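Local coordinates for putative pachytene checkpoint protein 2 (Caenorhabditis elegans, PDB 4XGU) that probably hydrolyses ATP as an AAA+ protein-remodelling ATPase and probably plays a key role in chromosome recombination during meiosis, at residues 10-15 with 94-99; 173-178 with 294-299; 210-215 with 231-236. All blocks are in the same frame, centred on the assembly; numbering follows the deposited sequence.

Interaction 1. Residues 10-15 with 94-99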
ATOM      1  N   ASN B  10      -3.376 -15.436  55.536  1.00104.40           N
ATOM      2  CA  ASN B  10      -3.464 -14.002  55.265  1.00107.13           C
ATOM      3  C   ASN B  10      -4.832 -13.557  54.771  1.00100.39           C
ATOM      4  O   ASN B  10      -5.239 -13.859  53.648  1.00 97.82           O
ATOM      5  CB  ASN B  10      -2.404 -13.578  54.250  1.00114.74           C
ATOM      6  CG  ASN B  10      -1.278 -12.778  54.881  1.00116.79           C
ATOM      7  OD1 ASN B  10      -1.052 -12.853  56.090  1.00124.04           O
ATOM      8  ND2 ASN B  10      -0.572 -12.002  54.065  1.00109.12           N
ATOM      9  N   ILE B  11      -5.533 -12.831  55.631  1.00 94.13           N
ATOM     10  CA  ILE B  11      -6.800 -12.218  55.275  1.00 84.78           C
ATOM     11  C   ILE B  11      -6.722 -10.736  55.606  1.00 74.62           C
ATOM     12  O   ILE B  11      -6.149 -10.354  56.627  1.00 74.74           O
ATOM     13  CB  ILE B  11      -7.983 -12.861  56.021  1.00 96.93           C
ATOM     14  CG1 ILE B  11      -7.899 -14.384  55.950  1.00 99.25           C
ATOM     15  CG2 ILE B  11      -9.302 -12.375  55.445  1.00106.35           C
ATOM     16  CD1 ILE B  11      -9.065 -15.087  56.601  1.00 97.54           C
ATOM     17  N   HIS B  12      -7.292  -9.902  54.744  1.00 68.03           N
ATOM     18  CA  HIS B  12      -7.220  -8.462  54.931  1.00 64.25           C
ATOM     19  C   HIS B  12      -8.560  -7.879  55.360  1.00 58.59           C
ATOM     20  O   HIS B  12      -9.611  -8.496  55.178  1.00 59.02           O
ATOM     21  CB  HIS B  12      -6.742  -7.785  53.646  1.00 70.58           C
ATOM     22  CG  HIS B  12      -5.367  -8.195  53.223  1.00 83.39           C
ATOM     23  ND1 HIS B  12      -4.251  -7.416  53.462  1.00 90.15           N
ATOM     24  CD2 HIS B  12      -4.923  -9.299  52.581  1.00 87.38           C
ATOM     25  CE1 HIS B  12      -3.184  -8.025  52.982  1.00 93.10           C
ATOM     26  NE2 HIS B  12      -3.561  -9.170  52.444  1.00 91.67           N
ATOM     27  N   ALA B  13      -8.516  -6.684  55.935  1.00 50.69           N
ATOM     28  CA  ALA B  13      -9.734  -5.978  56.288  1.00 54.93           C
ATOM     29  C   ALA B  13      -9.609  -4.492  55.967  1.00 62.57           C
ATOM     30  O   ALA B  13      -8.659  -3.829  56.388  1.00 67.10           O
ATOM     31  CB  ALA B  13     -10.063  -6.183  57.756  1.00 55.35           C
ATOM     32  N   GLU B  14     -10.571  -3.982  55.206  1.00 56.83           N
ATOM     33  CA  GLU B  14     -10.617  -2.572  54.859  1.00 59.61           C
ATOM     34  C   GLU B  14     -11.755  -1.920  55.624  1.00 60.45           C
ATOM     35  O   GLU B  14     -12.884  -2.402  55.589  1.00 58.88           O
ATOM     36  CB  GLU B  14     -10.802  -2.385  53.353  1.00 65.62           C
ATOM     37  CG  GLU B  14      -9.800  -3.157  52.509  1.00 79.28           C
ATOM     38  CD  GLU B  14     -10.180  -3.205  51.039  1.00 89.87           C
ATOM     39  OE1 GLU B  14     -11.119  -2.482  50.643  1.00 96.36           O
ATOM     40  OE2 GLU B  14      -9.540  -3.970  50.281  1.00 87.17           O
ATOM     41  N   ILE B  15     -11.456  -0.832  56.324  1.00 58.42           N
ATOM     42  CA  ILE B  15     -12.460  -0.155  57.131  1.00 50.01           C
ATOM     43  C   ILE B  15     -12.544   1.323  56.781  1.00 54.37           C
ATOM     44  O   ILE B  15     -11.564   2.056  56.905  1.00 65.66           O
ATOM     45  CB  ILE B  15     -12.157  -0.300  58.631  1.00 54.29           C
ATOM     46  CG1 ILE B  15     -12.131  -1.777  59.030  1.00 54.01           C
ATOM     47  CG2 ILE B  15     -13.181   0.459  59.460  1.00 51.80           C
ATOM     48  CD1 ILE B  15     -11.756  -2.008  60.481  1.00 51.26           C
ATOM     49  N   ASN B  94      -2.515  -6.223  58.298  1.00 79.87           N
ATOM     50  CA  ASN B  94      -3.270  -6.411  57.066  1.00 74.11           C
ATOM     51  C   ASN B  94      -4.594  -5.667  57.089  1.00 74.74           C
ATOM     52  O   ASN B  94      -5.346  -5.697  56.115  1.00 84.30           O
ATOM     53  CB  ASN B  94      -3.529  -7.893  56.813  1.00 78.35           C
ATOM     54  CG  ASN B  94      -2.278  -8.730  56.923  1.00 85.31           C
ATOM     55  OD1 ASN B  94      -1.519  -8.865  55.965  1.00 88.33           O
ATOM     56  ND2 ASN B  94      -2.058  -9.307  58.098  1.00 92.72           N
ATOM     57  N   ILE B  95      -4.886  -5.007  58.204  1.00 65.65           N
ATOM     58  CA  ILE B  95      -6.133  -4.268  58.314  1.00 68.60           C
ATOM     59  C   ILE B  95      -5.890  -2.780  58.087  1.00 64.32           C
ATOM     60  O   ILE B  95      -5.085  -2.149  58.773  1.00 63.41           O
ATOM     61  CB  ILE B  95      -6.821  -4.516  59.675  1.00 75.65           C
ATOM     62  CG1 ILE B  95      -5.922  -4.119  60.842  1.00 82.76           C
ATOM     63  CG2 ILE B  95      -7.163  -5.982  59.820  1.00 82.87           C
ATOM     64  CD1 ILE B  95      -6.522  -4.452  62.189  1.00 83.82           C
ATOM     65  N   HIS B  96      -6.578  -2.227  57.095  1.00 64.72           N
ATOM     66  CA  HIS B  96      -6.333  -0.847  56.700  1.00 72.16           C
ATOM     67  C   HIS B  96      -7.558   0.027  56.889  1.00 73.92           C
ATOM     68  O   HIS B  96      -8.674  -0.334  56.512  1.00 72.43           O
ATOM     69  CB  HIS B  96      -5.876  -0.779  55.248  1.00 73.27           C
ATOM     70  CG  HIS B  96      -4.790  -1.751  54.915  1.00 77.33           C
ATOM     71  ND1 HIS B  96      -5.046  -2.987  54.364  1.00 82.21           N
ATOM     72  CD2 HIS B  96      -3.446  -1.675  55.065  1.00 80.45           C
ATOM     73  CE1 HIS B  96      -3.904  -3.630  54.184  1.00 86.82           C
ATOM     74  NE2 HIS B  96      -2.920  -2.856  54.601  1.00 86.67           N
ATOM     75  N   VAL B  97      -7.327   1.190  57.472  1.00 74.26           N
ATOM     76  CA  VAL B  97      -8.389   2.132  57.737  1.00 71.97           C
ATOM     77  C   VAL B  97      -8.233   3.309  56.774  1.00 69.26           C
ATOM     78  O   VAL B  97      -7.116   3.754  56.510  1.00 74.02           O
ATOM     79  CB  VAL B  97      -8.346   2.586  59.194  1.00 80.15           C
ATOM     80  CG1 VAL B  97      -9.621   3.308  59.572  1.00 88.78           C
ATOM     81  CG2 VAL B  97      -8.130   1.366  60.137  1.00 48.18           C
ATOM     82  N   TYR B  98      -9.347   3.792  56.234  1.00 57.86           N
ATOM     83  CA  TYR B  98      -9.295   4.790  55.171  1.00 56.69           C
ATOM     84  C   TYR B  98     -10.531   5.685  55.157  1.00 63.03           C
ATOM     85  O   TYR B  98     -11.572   5.335  55.710  1.00 72.52           O
ATOM     86  CB  TYR B  98      -9.144   4.107  53.812  1.00 51.65           C
ATOM     87  CG  TYR B  98     -10.377   3.339  53.381  1.00 52.43           C
ATOM     88  CD1 TYR B  98     -10.650   2.075  53.893  1.00 60.90           C
ATOM     89  CD2 TYR B  98     -11.263   3.873  52.462  1.00 58.65           C
ATOM     90  CE1 TYR B  98     -11.778   1.367  53.500  1.00 58.24           C
ATOM     91  CE2 TYR B  98     -12.393   3.178  52.064  1.00 63.20           C
ATOM     92  CZ  TYR B  98     -12.646   1.925  52.587  1.00 63.09           C
ATOM     93  OH  TYR B  98     -13.769   1.234  52.192  1.00 59.89           O
ATOM     94  N   LYS B  99     -10.402   6.842  54.516  1.00 62.23           N
ATOM     95  CA  LYS B  99     -11.537   7.718  54.248  1.00 63.07           C
ATOM     96  C   LYS B  99     -11.475   8.104  52.771  1.00 67.52           C
ATOM     97  O   LYS B  99     -10.418   8.493  52.285  1.00 78.44           O
ATOM     98  CB  LYS B  99     -11.505   8.952  55.159  1.00 70.93           C
ATOM     99  CG  LYS B  99     -10.202   9.740  55.101  1.00 81.39           C
ATOM    100  CD  LYS B  99     -10.279  11.015  55.918  1.00 88.68           C
ATOM    101  CE  LYS B  99     -10.611  10.715  57.368  1.00 86.21           C
ATOM    102  NZ  LYS B  99     -10.723  11.958  58.173  1.00 86.40           N
TER
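The imidazole of His-12 stands almost perpendicular to the side-chain amide of Asn-94, the two planes 88° apart. Its ND1 lies 3.5 Å from CB of Asn-94, and its CE1 lies 3.5 Å from OD1 of the same residue. With His-12 CG beside its own backbone N (chi1 -62°), that atom comes to 4.0 Å from Asn-94 CB. ND1 also makes a weak hydrogen bond to Asn-94 O, and Ala-13 N makes a second weak one to that same oxygen. The His-96 ring approaches His-12 at its edge, CE1 near ND1.

Beyond this end the two segments run parallel as strands. Three firmer backbone bonds follow: His-96 N to Ala-13 O, Ile-15 N to His-96 O and Tyr-98 N to Ile-15 O. On one face Ala-13 CB meets Ile-95 CG2 at 3.6 Å, and helix 30-41 covers Ile-15 and Ile-95. On the other, Glu-14 and His-96 face helix 185-199 of the ATPase part, where Glu-14 OE2 bonds to His-195. Tyr-98 CD1 comes to 3.1 Å from Ile-15 O, and its CE1 to 3.9 Å from Glu-14 CB.

This pairing joins the central and one outer strand of the three-stranded sheet in the Pch2 N-terminal domain. Two weak donors share Asn-94 O at its start, while further along each acceptor carbonyl takes one shorter N-H bond, so the pairing is probably firmer there.

Interaction 2. Residues 173-178 with 294-299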
ATOM      1  N   ARG B 173       4.972  -4.306  35.010  1.00 70.93           N
ATOM      2  CA  ARG B 173       4.095  -3.297  35.609  1.00 67.49           C
ATOM      3  C   ARG B 173       2.926  -2.931  34.701  1.00 66.83           C
ATOM      4  O   ARG B 173       2.293  -1.892  34.885  1.00 74.80           O
ATOM      5  CB  ARG B 173       4.880  -2.029  35.969  1.00 69.27           C
ATOM      6  CG  ARG B 173       4.886  -1.707  37.450  1.00 64.37           C
ATOM      7  CD  ARG B 173       6.162  -2.169  38.124  1.00 63.15           C
ATOM      8  NE  ARG B 173       7.317  -1.380  37.707  1.00 70.50           N
ATOM      9  CZ  ARG B 173       8.553  -1.578  38.157  1.00 72.75           C
ATOM     10  NH1 ARG B 173       8.790  -2.539  39.039  1.00 68.37           N
ATOM     11  NH2 ARG B 173       9.549  -0.816  37.724  1.00 71.90           N
ATOM     12  N   LEU B 174       2.640  -3.788  33.726  1.00 64.23           N
ATOM     13  CA  LEU B 174       1.501  -3.587  32.837  1.00 59.99           C
ATOM     14  C   LEU B 174       0.559  -4.777  32.942  1.00 59.99           C
ATOM     15  O   LEU B 174       1.002  -5.914  33.084  1.00 66.45           O
ATOM     16  CB  LEU B 174       1.967  -3.388  31.388  1.00 63.51           C
ATOM     17  CG  LEU B 174       0.949  -2.932  30.332  1.00 64.19           C
ATOM     18  CD1 LEU B 174       1.637  -2.145  29.230  1.00 62.29           C
ATOM     19  CD2 LEU B 174       0.196  -4.106  29.724  1.00 69.43           C
ATOM     20  N   ILE B 175      -0.740  -4.516  32.873  1.00 61.55           N
ATOM     21  CA  ILE B 175      -1.727  -5.589  32.875  1.00 69.91           C
ATOM     22  C   ILE B 175      -2.773  -5.347  31.785  1.00 67.74           C
ATOM     23  O   ILE B 175      -3.195  -4.214  31.561  1.00 68.50           O
ATOM     24  CB  ILE B 175      -2.409  -5.723  34.249  1.00 83.47           C
ATOM     25  CG1 ILE B 175      -3.603  -6.672  34.170  1.00 84.66           C
ATOM     26  CG2 ILE B 175      -2.845  -4.363  34.760  1.00 92.20           C
ATOM     27  CD1 ILE B 175      -4.488  -6.646  35.391  1.00 88.37           C
ATOM     28  N   LEU B 176      -3.175  -6.419  31.107  1.00 64.26           N
ATOM     29  CA  LEU B 176      -4.101  -6.326  29.986  1.00 57.43           C
ATOM     30  C   LEU B 176      -5.342  -7.197  30.176  1.00 65.22           C
ATOM     31  O   LEU B 176      -5.239  -8.404  30.390  1.00 67.24           O
ATOM     32  CB  LEU B 176      -3.386  -6.719  28.694  1.00 59.68           C
ATOM     33  CG  LEU B 176      -4.196  -6.763  27.402  1.00 56.83           C
ATOM     34  CD1 LEU B 176      -4.576  -5.365  26.965  1.00 55.22           C
ATOM     35  CD2 LEU B 176      -3.400  -7.469  26.320  1.00 62.44           C
ATOM     36  N   LEU B 177      -6.514  -6.574  30.096  1.00 70.56           N
ATOM     37  CA  LEU B 177      -7.785  -7.293  30.138  1.00 58.27           C
ATOM     38  C   LEU B 177      -8.455  -7.231  28.772  1.00 64.50           C
ATOM     39  O   LEU B 177      -8.572  -6.156  28.187  1.00 69.55           O
ATOM     40  CB  LEU B 177      -8.709  -6.701  31.198  1.00 54.50           C
ATOM     41  CG  LEU B 177      -8.212  -6.701  32.644  1.00 59.37           C
ATOM     42  CD1 LEU B 177      -9.190  -5.950  33.536  1.00 57.20           C
ATOM     43  CD2 LEU B 177      -8.019  -8.122  33.139  1.00 59.15           C
ATOM     44  N   THR B 178      -8.883  -8.377  28.251  1.00 64.35           N
ATOM     45  CA  THR B 178      -9.551  -8.396  26.952  1.00 65.70           C
ATOM     46  C   THR B 178     -10.859  -9.178  26.994  1.00 69.73           C
ATOM     47  O   THR B 178     -11.080  -9.996  27.888  1.00 68.31           O
ATOM     48  CB  THR B 178      -8.651  -8.996  25.858  1.00 70.35           C
ATOM     49  OG1 THR B 178      -8.406 -10.377  26.145  1.00 75.58           O
ATOM     50  CG2 THR B 178      -7.326  -8.251  25.776  1.00 70.24           C
ATOM     51  N   LEU B 294       1.544   1.820  38.071  1.00 61.92           N
ATOM     52  CA  LEU B 294       0.889   0.627  37.557  1.00 59.81           C
ATOM     53  C   LEU B 294      -0.066   0.995  36.427  1.00 67.69           C
ATOM     54  O   LEU B 294      -0.956   1.828  36.606  1.00 78.41           O
ATOM     55  CB  LEU B 294       0.141  -0.085  38.679  1.00 54.67           C
ATOM     56  CG  LEU B 294      -0.328  -1.502  38.381  1.00 59.72           C
ATOM     57  CD1 LEU B 294       0.860  -2.354  37.992  1.00 68.30           C
ATOM     58  CD2 LEU B 294      -1.021  -2.069  39.600  1.00 60.43           C
ATOM     59  N   ILE B 295       0.113   0.380  35.262  1.00 64.57           N
ATOM     60  CA  ILE B 295      -0.717   0.722  34.111  1.00 65.50           C
ATOM     61  C   ILE B 295      -1.648  -0.427  33.721  1.00 67.99           C
ATOM     62  O   ILE B 295      -1.230  -1.583  33.626  1.00 71.01           O
ATOM     63  CB  ILE B 295       0.149   1.140  32.904  1.00 69.68           C
ATOM     64  CG1 ILE B 295       1.128   0.035  32.522  1.00 76.25           C
ATOM     65  CG2 ILE B 295       0.944   2.390  33.233  1.00 77.61           C
ATOM     66  CD1 ILE B 295       2.190   0.487  31.543  1.00 81.60           C
ATOM     67  N   LEU B 296      -2.919  -0.098  33.516  1.00 67.92           N
ATOM     68  CA  LEU B 296      -3.934  -1.101  33.211  1.00 58.40           C
ATOM     69  C   LEU B 296      -4.592  -0.819  31.865  1.00 62.79           C
ATOM     70  O   LEU B 296      -4.993   0.309  31.586  1.00 72.14           O
ATOM     71  CB  LEU B 296      -4.999  -1.147  34.311  1.00 59.42           C
ATOM     72  CG  LEU B 296      -4.557  -1.411  35.753  1.00 59.54           C
ATOM     73  CD1 LEU B 296      -4.214  -0.120  36.480  1.00 64.15           C
ATOM     74  CD2 LEU B 296      -5.634  -2.174  36.497  1.00 58.32           C
ATOM     75  N   CYS B 297      -4.707  -1.853  31.038  1.00 62.83           N
ATOM     76  CA  CYS B 297      -5.282  -1.708  29.706  1.00 63.33           C
ATOM     77  C   CYS B 297      -6.486  -2.625  29.508  1.00 66.37           C
ATOM     78  O   CYS B 297      -6.545  -3.721  30.066  1.00 67.23           O
ATOM     79  CB  CYS B 297      -4.225  -2.003  28.639  1.00 66.31           C
ATOM     80  SG  CYS B 297      -2.738  -0.985  28.762  1.00 92.44           S
ATOM     81  N   THR B 298      -7.445  -2.170  28.711  1.00 67.51           N
ATOM     82  CA  THR B 298      -8.592  -2.995  28.359  1.00 74.02           C
ATOM     83  C   THR B 298      -8.825  -2.947  26.853  1.00 74.98           C
ATOM     84  O   THR B 298      -8.727  -1.887  26.238  1.00 85.88           O
ATOM     85  CB  THR B 298      -9.869  -2.551  29.108  1.00 80.71           C
ATOM     86  OG1 THR B 298     -11.011  -3.212  28.547  1.00 85.17           O
ATOM     87  CG2 THR B 298     -10.067  -1.053  28.997  1.00 83.35           C
ATOM     88  N   SER B 299      -9.115  -4.099  26.258  1.00 71.28           N
ATOM     89  CA  SER B 299      -9.376  -4.171  24.824  1.00 73.98           C
ATOM     90  C   SER B 299     -10.748  -4.785  24.547  1.00 84.89           C
ATOM     91  O   SER B 299     -10.988  -5.952  24.850  1.00 91.01           O
ATOM     92  CB  SER B 299      -8.283  -4.977  24.122  1.00 78.87           C
ATOM     93  OG  SER B 299      -8.476  -4.986  22.719  1.00 89.34           O
TER
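Leu-174 and Ile-295 pack closely on one face of two parallel strands in the central sheet of the P-loop AAA+ fold. Their CD1 atoms are 3.5 Å apart. Ile-295 CG1 sits between its backbone N and carbonyl carbon (chi1 57°) and lies 3.3 Å from Arg-173 O. Helix 275-288 covers this pair. On the opposite face Ile-175 and Leu-296 lie side by side and point the same way, with CG2 of Ile-175 3.6 Å from CG of Leu-296. Helix 185-199 closes over Leu-296 and Leu-177.

Five backbone hydrogen bonds run through the pairing, from Ile-295 N to Arg-173 O at one end to Ser-299 N to Leu-177 O at the other.

No side is solvent-facing, since every residue here is buried, but the side-chain fit slackens along the strands. Leu-176 CD1 is 3.8 Å from Cys-297 CB, and Thr-178 CG2 meets Ser-299 CB at the same separation. The Leu-177 and Thr-298 side chains chiefly meet backbone oxygens across the pair. This end adjoins the nucleotide: the Thr-298 side chain is about 4 Å from bound ADP at nearest atoms. Thr-298 OG1 makes a weak hydrogen bond with NZ of Lys-185, a predicted ATP-binding residue.

Interaction 3. Residues 210-215 with 231-236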
ATOM      1  N   LEU B 210      -4.926   8.004  36.750  1.00 68.71           N
ATOM      2  CA  LEU B 210      -5.143   8.729  35.507  1.00 68.17           C
ATOM      3  C   LEU B 210      -5.814   7.841  34.473  1.00 69.77           C
ATOM      4  O   LEU B 210      -5.268   6.813  34.072  1.00 74.69           O
ATOM      5  CB  LEU B 210      -3.822   9.268  34.965  1.00 67.31           C
ATOM      6  CG  LEU B 210      -3.370  10.560  35.641  1.00 77.41           C
ATOM      7  CD1 LEU B 210      -1.915  10.847  35.346  1.00 82.81           C
ATOM      8  CD2 LEU B 210      -4.249  11.713  35.181  1.00 82.93           C
ATOM      9  N   GLU B 211      -7.005   8.242  34.046  1.00 66.11           N
ATOM     10  CA  GLU B 211      -7.760   7.474  33.070  1.00 71.58           C
ATOM     11  C   GLU B 211      -7.706   8.128  31.694  1.00 79.28           C
ATOM     12  O   GLU B 211      -7.984   9.317  31.551  1.00 88.05           O
ATOM     13  CB  GLU B 211      -9.210   7.315  33.525  1.00 78.52           C
ATOM     14  CG  GLU B 211     -10.059   6.480  32.586  1.00 90.57           C
ATOM     15  CD  GLU B 211     -11.470   6.283  33.097  1.00 99.24           C
ATOM     16  OE1 GLU B 211     -11.811   6.864  34.151  1.00103.68           O
ATOM     17  OE2 GLU B 211     -12.237   5.544  32.442  1.00100.09           O
ATOM     18  N   ILE B 212      -7.347   7.342  30.684  1.00 81.45           N
ATOM     19  CA  ILE B 212      -7.222   7.841  29.321  1.00 83.10           C
ATOM     20  C   ILE B 212      -8.205   7.142  28.383  1.00 90.15           C
ATOM     21  O   ILE B 212      -8.493   5.956  28.553  1.00 92.24           O
ATOM     22  CB  ILE B 212      -5.787   7.648  28.783  1.00 79.46           C
ATOM     23  CG1 ILE B 212      -4.757   8.055  29.837  1.00 81.72           C
ATOM     24  CG2 ILE B 212      -5.577   8.434  27.500  1.00 80.26           C
ATOM     25  CD1 ILE B 212      -3.319   7.837  29.403  1.00 80.80           C
ATOM     26  N   ASN B 213      -8.727   7.893  27.415  1.00 96.20           N
ATOM     27  CA  ASN B 213      -9.538   7.349  26.326  1.00 98.67           C
ATOM     28  C   ASN B 213     -10.877   6.768  26.780  1.00106.76           C
ATOM     29  O   ASN B 213     -11.245   5.660  26.389  1.00107.24           O
ATOM     30  CB  ASN B 213      -8.742   6.280  25.567  1.00 91.49           C
ATOM     31  CG  ASN B 213      -9.290   6.015  24.183  1.00 89.70           C
ATOM     32  OD1 ASN B 213      -9.829   6.912  23.537  1.00 96.15           O
ATOM     33  ND2 ASN B 213      -9.157   4.779  23.720  1.00 85.59           N
ATOM     34  N   SER B 214     -11.610   7.521  27.594  1.00115.80           N
ATOM     35  CA  SER B 214     -12.914   7.071  28.070  1.00124.68           C
ATOM     36  C   SER B 214     -14.033   8.019  27.643  1.00136.96           C
ATOM     37  O   SER B 214     -14.224   9.074  28.249  1.00142.61           O
ATOM     38  CB  SER B 214     -12.906   6.930  29.593  1.00123.56           C
ATOM     39  OG  SER B 214     -12.805   8.196  30.219  1.00124.85           O
ATOM     40  N   HIS B 215     -14.769   7.643  26.599  1.00138.76           N
ATOM     41  CA  HIS B 215     -14.494   6.420  25.851  1.00135.95           C
ATOM     42  C   HIS B 215     -14.293   6.752  24.377  1.00135.84           C
ATOM     43  O   HIS B 215     -15.166   7.347  23.746  1.00136.68           O
ATOM     44  CB  HIS B 215     -15.624   5.390  26.008  1.00134.74           C
ATOM     45  CG  HIS B 215     -16.707   5.797  26.961  1.00133.61           C
ATOM     46  ND1 HIS B 215     -18.037   5.839  26.596  1.00130.93           N
ATOM     47  CD2 HIS B 215     -16.669   6.145  28.270  1.00130.48           C
ATOM     48  CE1 HIS B 215     -18.766   6.214  27.630  1.00127.35           C
ATOM     49  NE2 HIS B 215     -17.958   6.409  28.659  1.00126.57           N
ATOM     50  N   LYS B 231       3.064  15.083  25.882  1.00123.83           N
ATOM     51  CA  LYS B 231       2.751  16.095  26.885  1.00124.88           C
ATOM     52  C   LYS B 231       1.898  15.519  28.013  1.00121.62           C
ATOM     53  O   LYS B 231       2.091  15.849  29.184  1.00122.82           O
ATOM     54  CB  LYS B 231       2.033  17.279  26.233  1.00126.70           C
ATOM     55  CG  LYS B 231       1.558  18.340  27.208  1.00130.66           C
ATOM     56  CD  LYS B 231       0.782  19.432  26.491  1.00137.32           C
ATOM     57  CE  LYS B 231       0.232  20.455  27.475  1.00139.07           C
ATOM     58  NZ  LYS B 231      -0.553  21.525  26.797  1.00141.32           N
ATOM     59  N   MET B 232       0.957  14.653  27.651  1.00114.11           N
ATOM     60  CA  MET B 232       0.072  14.036  28.629  1.00103.53           C
ATOM     61  C   MET B 232       0.842  13.092  29.541  1.00106.92           C
ATOM     62  O   MET B 232       0.668  13.110  30.759  1.00110.76           O
ATOM     63  CB  MET B 232      -1.058  13.283  27.926  1.00 93.40           C
ATOM     64  CG  MET B 232      -2.057  12.642  28.870  1.00 84.08           C
ATOM     65  SD  MET B 232      -3.364  11.784  27.976  1.00113.46           S
ATOM     66  CE  MET B 232      -2.394  10.664  26.971  1.00 94.83           C
ATOM     67  N   PHE B 233       1.697  12.270  28.941  1.00103.47           N
ATOM     68  CA  PHE B 233       2.479  11.300  29.695  1.00100.00           C
ATOM     69  C   PHE B 233       3.576  11.981  30.512  1.00105.56           C
ATOM     70  O   PHE B 233       4.006  11.460  31.541  1.00109.09           O
ATOM     71  CB  PHE B 233       3.075  10.256  28.747  1.00 98.71           C
ATOM     72  CG  PHE B 233       2.128   9.137  28.407  1.00103.11           C
ATOM     73  CD1 PHE B 233       1.047   9.348  27.567  1.00106.21           C
ATOM     74  CD2 PHE B 233       2.317   7.870  28.929  1.00106.23           C
ATOM     75  CE1 PHE B 233       0.176   8.317  27.257  1.00105.91           C
ATOM     76  CE2 PHE B 233       1.449   6.837  28.623  1.00105.82           C
ATOM     77  CZ  PHE B 233       0.377   7.062  27.787  1.00103.29           C
ATOM     78  N   ASP B 234       4.017  13.151  30.056  1.00107.57           N
ATOM     79  CA  ASP B 234       5.007  13.934  30.790  1.00114.25           C
ATOM     80  C   ASP B 234       4.445  14.412  32.126  1.00119.18           C
ATOM     81  O   ASP B 234       5.175  14.538  33.110  1.00122.81           O
ATOM     82  CB  ASP B 234       5.477  15.131  29.961  1.00119.51           C
ATOM     83  CG  ASP B 234       6.644  14.790  29.053  1.00126.23           C
ATOM     84  OD1 ASP B 234       7.577  14.100  29.517  1.00127.44           O
ATOM     85  OD2 ASP B 234       6.628  15.210  27.876  1.00129.78           O
ATOM     86  N   GLN B 235       3.142  14.677  32.153  1.00118.90           N
ATOM     87  CA  GLN B 235       2.473  15.067  33.387  1.00114.80           C
ATOM     88  C   GLN B 235       2.332  13.873  34.324  1.00103.95           C
ATOM     89  O   GLN B 235       2.489  14.005  35.539  1.00104.23           O
ATOM     90  CB  GLN B 235       1.100  15.671  33.095  1.00122.35           C
ATOM     91  CG  GLN B 235       0.316  16.013  34.346  1.00132.20           C
ATOM     92  CD  GLN B 235      -0.875  16.903  34.067  1.00146.47           C
ATOM     93  OE1 GLN B 235      -1.383  16.952  32.948  1.00154.39           O
ATOM     94  NE2 GLN B 235      -1.321  17.623  35.090  1.00149.71           N
ATOM     95  N   ILE B 236       2.031  12.708  33.755  1.00 95.47           N
ATOM     96  CA  ILE B 236       1.977  11.477  34.532  1.00 87.76           C
ATOM     97  C   ILE B 236       3.337  11.209  35.148  1.00 89.09           C
ATOM     98  O   ILE B 236       3.441  10.761  36.290  1.00 85.83           O
ATOM     99  CB  ILE B 236       1.575  10.259  33.679  1.00 87.66           C
ATOM    100  CG1 ILE B 236       0.444  10.614  32.718  1.00 94.16           C
ATOM    101  CG2 ILE B 236       1.188   9.088  34.574  1.00 83.99           C
ATOM    102  CD1 ILE B 236      -0.035   9.442  31.889  1.00 96.00           C
TER
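The Phe-233 ring meets Ile-212 CD1 obliquely, with CZ and CE1 of the ring both 4.1 Å from that methyl. Ile-236 CD1 lies over one face of the ring, 4.0 Å above its plane and displaced toward the rim. Leu-280, Gln-283 and Ile-287 of helix 275-288 also touch Phe-233. The side chains of Ile-212 and Phe-233 cross at about a right angle.

Ile-212 and Met-232 reach toward each other tip to tip. The Met-232 chain leaves with CG anti to the backbone N (chi1 -178°), and it bends at chi3 (56°), which brings CE to 3.8 Å from Ile-212 CD1. CE also lies 3.9 Å from CG2 of Ile-212, and SD is at a similar range. The thioether end therefore meets both branches of the isoleucine.

Strand 206-212 and helix 228-241 belong to the alpha/beta core of the AAA+ ATPase domain. The helix packs against the sheet here, running nearly antiparallel to the strand at 163°. Its axis segment stays 11.0 Å from that of the strand, and side chains alone bridge the gap.

Nearer the start of the strand segment, Leu-210 CD1 fits against Ile-236 between two branches, 3.5 Å from CG1 and 3.6 Å from CG2. These two side chains cross obliquely. Val-249 on the neighbouring strand 245-251 touches both Ile-212 and Ile-236.

In the fold
From the N terminus, strand 12-16 comes first. Interaction 1 closes a loop of 78 residues when strand 95-98 pairs with it, within the range of the Pch2 N-terminal domain. It closes before interaction 2 opens. Strand 174-178 then enters the ATPase sheet, and interaction 2 closes when 294-299 pairs with 173-178, with 115 residues between the segments. Interaction 3 is nested inside that long loop: only 15 residues separate its two segments, and it ties helix 228-241 to strand 206-212 of the same sheet. Interactions 2 and 3 have centres 14 Å apart. Helix 185-199, also inside the long loop, touches residues of both interaction 1 and interaction 2.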